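Local coordinates for protein endonuclease PI-MtuI (Mycobacterium tuberculosis, PDB 2IMZ) that is the splicing domain of an intein from RecA, which probably excises itself from its host protein and joins the flanking segments by a peptide bond, at residues 44-49 with 152-157. The protein carries 1 engineered substitution. Numbering follows the deposited sequence.
With ZN (zinc ion), chain C.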
loop_
_atom_site.group_PDB
_atom_site.type_symbol
_atom_site.label_atom_id
_atom_site.label_comp_id
_atom_site.label_asym_id
_atom_site.label_seq_id
_atom_site.Cartn_x
_atom_site.Cartn_y
_atom_site.Cartn_z
ATOM N N PRO A 44 8.784 -11.886 3.726
ATOM C CA PRO A 44 9.243 -11.168 4.914
ATOM C C PRO A 44 8.826 -9.705 5.018
ATOM O O PRO A 44 8.680 -9.011 4.010
ATOM C CB PRO A 44 10.758 -11.317 4.826
ATOM C CG PRO A 44 10.996 -11.208 3.360
ATOM C CD PRO A 44 9.897 -12.086 2.776
ATOM N N VAL A 45 8.625 -9.251 6.251
ATOM C CA VAL A 45 8.279 -7.863 6.516
ATOM C C VAL A 45 9.608 -7.119 6.423
ATOM O O VAL A 45 10.602 -7.558 7.006
ATOM C CB VAL A 45 7.689 -7.698 7.931
ATOM C CG1 VAL A 45 7.498 -6.220 8.259
ATOM C CG2 VAL A 45 6.351 -8.433 8.013
ATOM N N VAL A 46 9.626 -6.013 5.684
ATOM C CA VAL A 46 10.850 -5.238 5.500
ATOM C C VAL A 46 10.787 -3.807 6.031
ATOM O O VAL A 46 11.815 -3.136 6.137
ATOM C CB VAL A 46 11.254 -5.213 4.011
ATOM C CG1 VAL A 46 11.641 -6.618 3.566
ATOM C CG2 VAL A 46 10.107 -4.694 3.159
ATOM N N SER A 47 9.586 -3.344 6.363
ATOM C CA SER A 47 9.397 -1.999 6.907
ATOM C C SER A 47 8.314 -2.035 7.974
ATOM O O SER A 47 7.378 -2.835 7.890
ATOM C CB SER A 47 8.992 -1.010 5.810
ATOM O OG SER A 47 9.985 -0.911 4.809
ATOM N N TRP A 48 8.441 -1.155 8.965
ATOM C CA TRP A 48 7.505 -1.086 10.087
ATOM C C TRP A 48 7.041 0.350 10.309
ATOM O O TRP A 48 7.860 1.271 10.352
ATOM C CB TRP A 48 8.198 -1.592 11.356
ATOM C CG TRP A 48 8.774 -2.961 11.210
ATOM C CD1 TRP A 48 8.173 -4.142 11.531
ATOM C CD2 TRP A 48 10.042 -3.297 10.638
ATOM N NE1 TRP A 48 8.986 -5.195 11.192
ATOM C CE2 TRP A 48 10.140 -4.706 10.641
ATOM C CE3 TRP A 48 11.106 -2.544 10.119
ATOM C CZ2 TRP A 48 11.262 -5.382 10.146
ATOM C CZ3 TRP A 48 12.223 -3.216 9.625
ATOM C CH2 TRP A 48 12.290 -4.623 9.643
ATOM N N PHE A 49 5.734 0.544 10.475
ATOM C CA PHE A 49 5.210 1.887 10.690
ATOM C C PHE A 49 4.245 2.023 11.863
ATOM O O PHE A 49 3.283 1.263 11.983
ATOM C CB PHE A 49 4.516 2.396 9.422
ATOM C CG PHE A 49 5.344 2.253 8.179
ATOM C CD1 PHE A 49 5.351 1.058 7.466
ATOM C CD2 PHE A 49 6.143 3.304 7.737
ATOM C CE1 PHE A 49 6.145 0.909 6.327
ATOM C CE2 PHE A 49 6.941 3.167 6.599
ATOM C CZ PHE A 49 6.940 1.964 5.895
ATOM N N GLU A 152 5.345 -3.335 5.697
ATOM C CA GLU A 152 5.683 -3.488 4.289
ATOM C C GLU A 152 6.180 -4.910 4.120
ATOM O O GLU A 152 7.068 -5.359 4.849
ATOM C CB GLU A 152 6.776 -2.516 3.839
ATOM C CG GLU A 152 6.261 -1.163 3.385
ATOM C CD GLU A 152 5.192 -1.262 2.302
ATOM O OE1 GLU A 152 5.447 -1.842 1.216
ATOM O OE2 GLU A 152 4.085 -0.753 2.542
ATOM N N VAL A 153 5.585 -5.607 3.160
ATOM C CA VAL A 153 5.914 -6.992 2.852
ATOM C C VAL A 153 6.650 -7.031 1.523
ATOM O O VAL A 153 6.144 -6.567 0.502
ATOM C CB VAL A 153 4.630 -7.850 2.755
ATOM C CG1 VAL A 153 4.975 -9.286 2.377
ATOM C CG2 VAL A 153 3.891 -7.819 4.087
ATOM N N GLU A 154 7.851 -7.591 1.543
ATOM C CA GLU A 154 8.662 -7.676 0.339
ATOM C C GLU A 154 7.935 -8.240 -0.880
ATOM O O GLU A 154 7.186 -9.216 -0.784
ATOM C CB GLU A 154 9.906 -8.518 0.615
ATOM C CG GLU A 154 10.731 -8.814 -0.621
ATOM C CD GLU A 154 11.833 -9.809 -0.344
ATOM O OE1 GLU A 154 12.796 -9.445 0.357
ATOM O OE2 GLU A 154 11.727 -10.960 -0.819
ATOM N N GLU A 155 8.169 -7.589 -2.017
ATOM C CA GLU A 155 7.632 -7.971 -3.322
ATOM C C GLU A 155 6.124 -7.950 -3.584
ATOM O O GLU A 155 5.660 -7.249 -4.487
ATOM C CB GLU A 155 8.182 -9.354 -3.715
ATOM C CG GLU A 155 7.704 -9.846 -5.088
ATOM C CD GLU A 155 8.193 -11.246 -5.436
ATOM O OE1 GLU A 155 8.174 -12.131 -4.556
ATOM O OE2 GLU A 155 8.582 -11.469 -6.603
ATOM N N LEU A 156 5.358 -8.706 -2.805
ATOM C CA LEU A 156 3.923 -8.811 -3.042
ATOM C C LEU A 156 3.010 -7.724 -2.485
ATOM O O LEU A 156 1.880 -7.581 -2.943
ATOM C CB LEU A 156 3.445 -10.193 -2.597
ATOM C CG LEU A 156 4.210 -11.312 -3.321
ATOM C CD1 LEU A 156 3.721 -12.677 -2.855
ATOM C CD2 LEU A 156 4.014 -11.165 -4.826
ATOM N N HIS A 157 3.487 -6.970 -1.503
ATOM C CA HIS A 157 2.705 -5.870 -0.949
ATOM C C HIS A 157 1.340 -6.218 -0.372
ATOM O O HIS A 157 0.427 -5.391 -0.387
ATOM C CB HIS A 157 2.541 -4.782 -2.015
ATOM C CG HIS A 157 3.813 -4.061 -2.332
ATOM N ND1 HIS A 157 4.312 -3.056 -1.533
ATOM C CD2 HIS A 157 4.717 -4.239 -3.326
ATOM C CE1 HIS A 157 5.472 -2.646 -2.021
ATOM N NE2 HIS A 157 5.740 -3.349 -3.107
HETATM ZN ZN ZN C . 3.628 -2.061 0.014
#
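Backbone hydrogen bonds from Pro44, Val46 and Ser47 pair segment 44-49 antiparallel with the end of strand 134-153. Val46 N gives to Glu152 O at 2.8 Å. Glu152 N gives to Ser47 O at 3.0 Å. The third bond comes from the loop just beyond the strand, Glu154 N to Pro44 O at 3.0 Å. Glu152 O also receives a CA-H...O contact from Val45 CA at 3.2 Å.

Among side-chain contacts, Ser47 CB lies 3.3 Å from Glu152 CB, while Glu152 CG meets the edge of the Phe49 ring near its plane, 3.6 Å from CE1. Glu154 CG is anti to the backbone N (chi1 173°), and the extended chain crosses Pro44 obliquely, its carboxylate near the proline CG.

Metal bonds hold the other end of Glu152. A bend at chi2 (-54°) turns CD away from segment 44-49, and from there OE1 binds zinc at 2.2 Å, beside His157 ND1 at 2.0 Å. His167 of the second subunit shares this zinc, and Lys74 of that subunit forms a salt bridge with Glu152 OE2.

The register slips by one residue between the Val45-Val153 and Ser47-Glu152 pairs, putting two residues opposite Glu152: a classic beta bulge, joining long strands 40-52 and 134-153 of the Hint (Hedgehog/intein) fold next to an intersubunit zinc site.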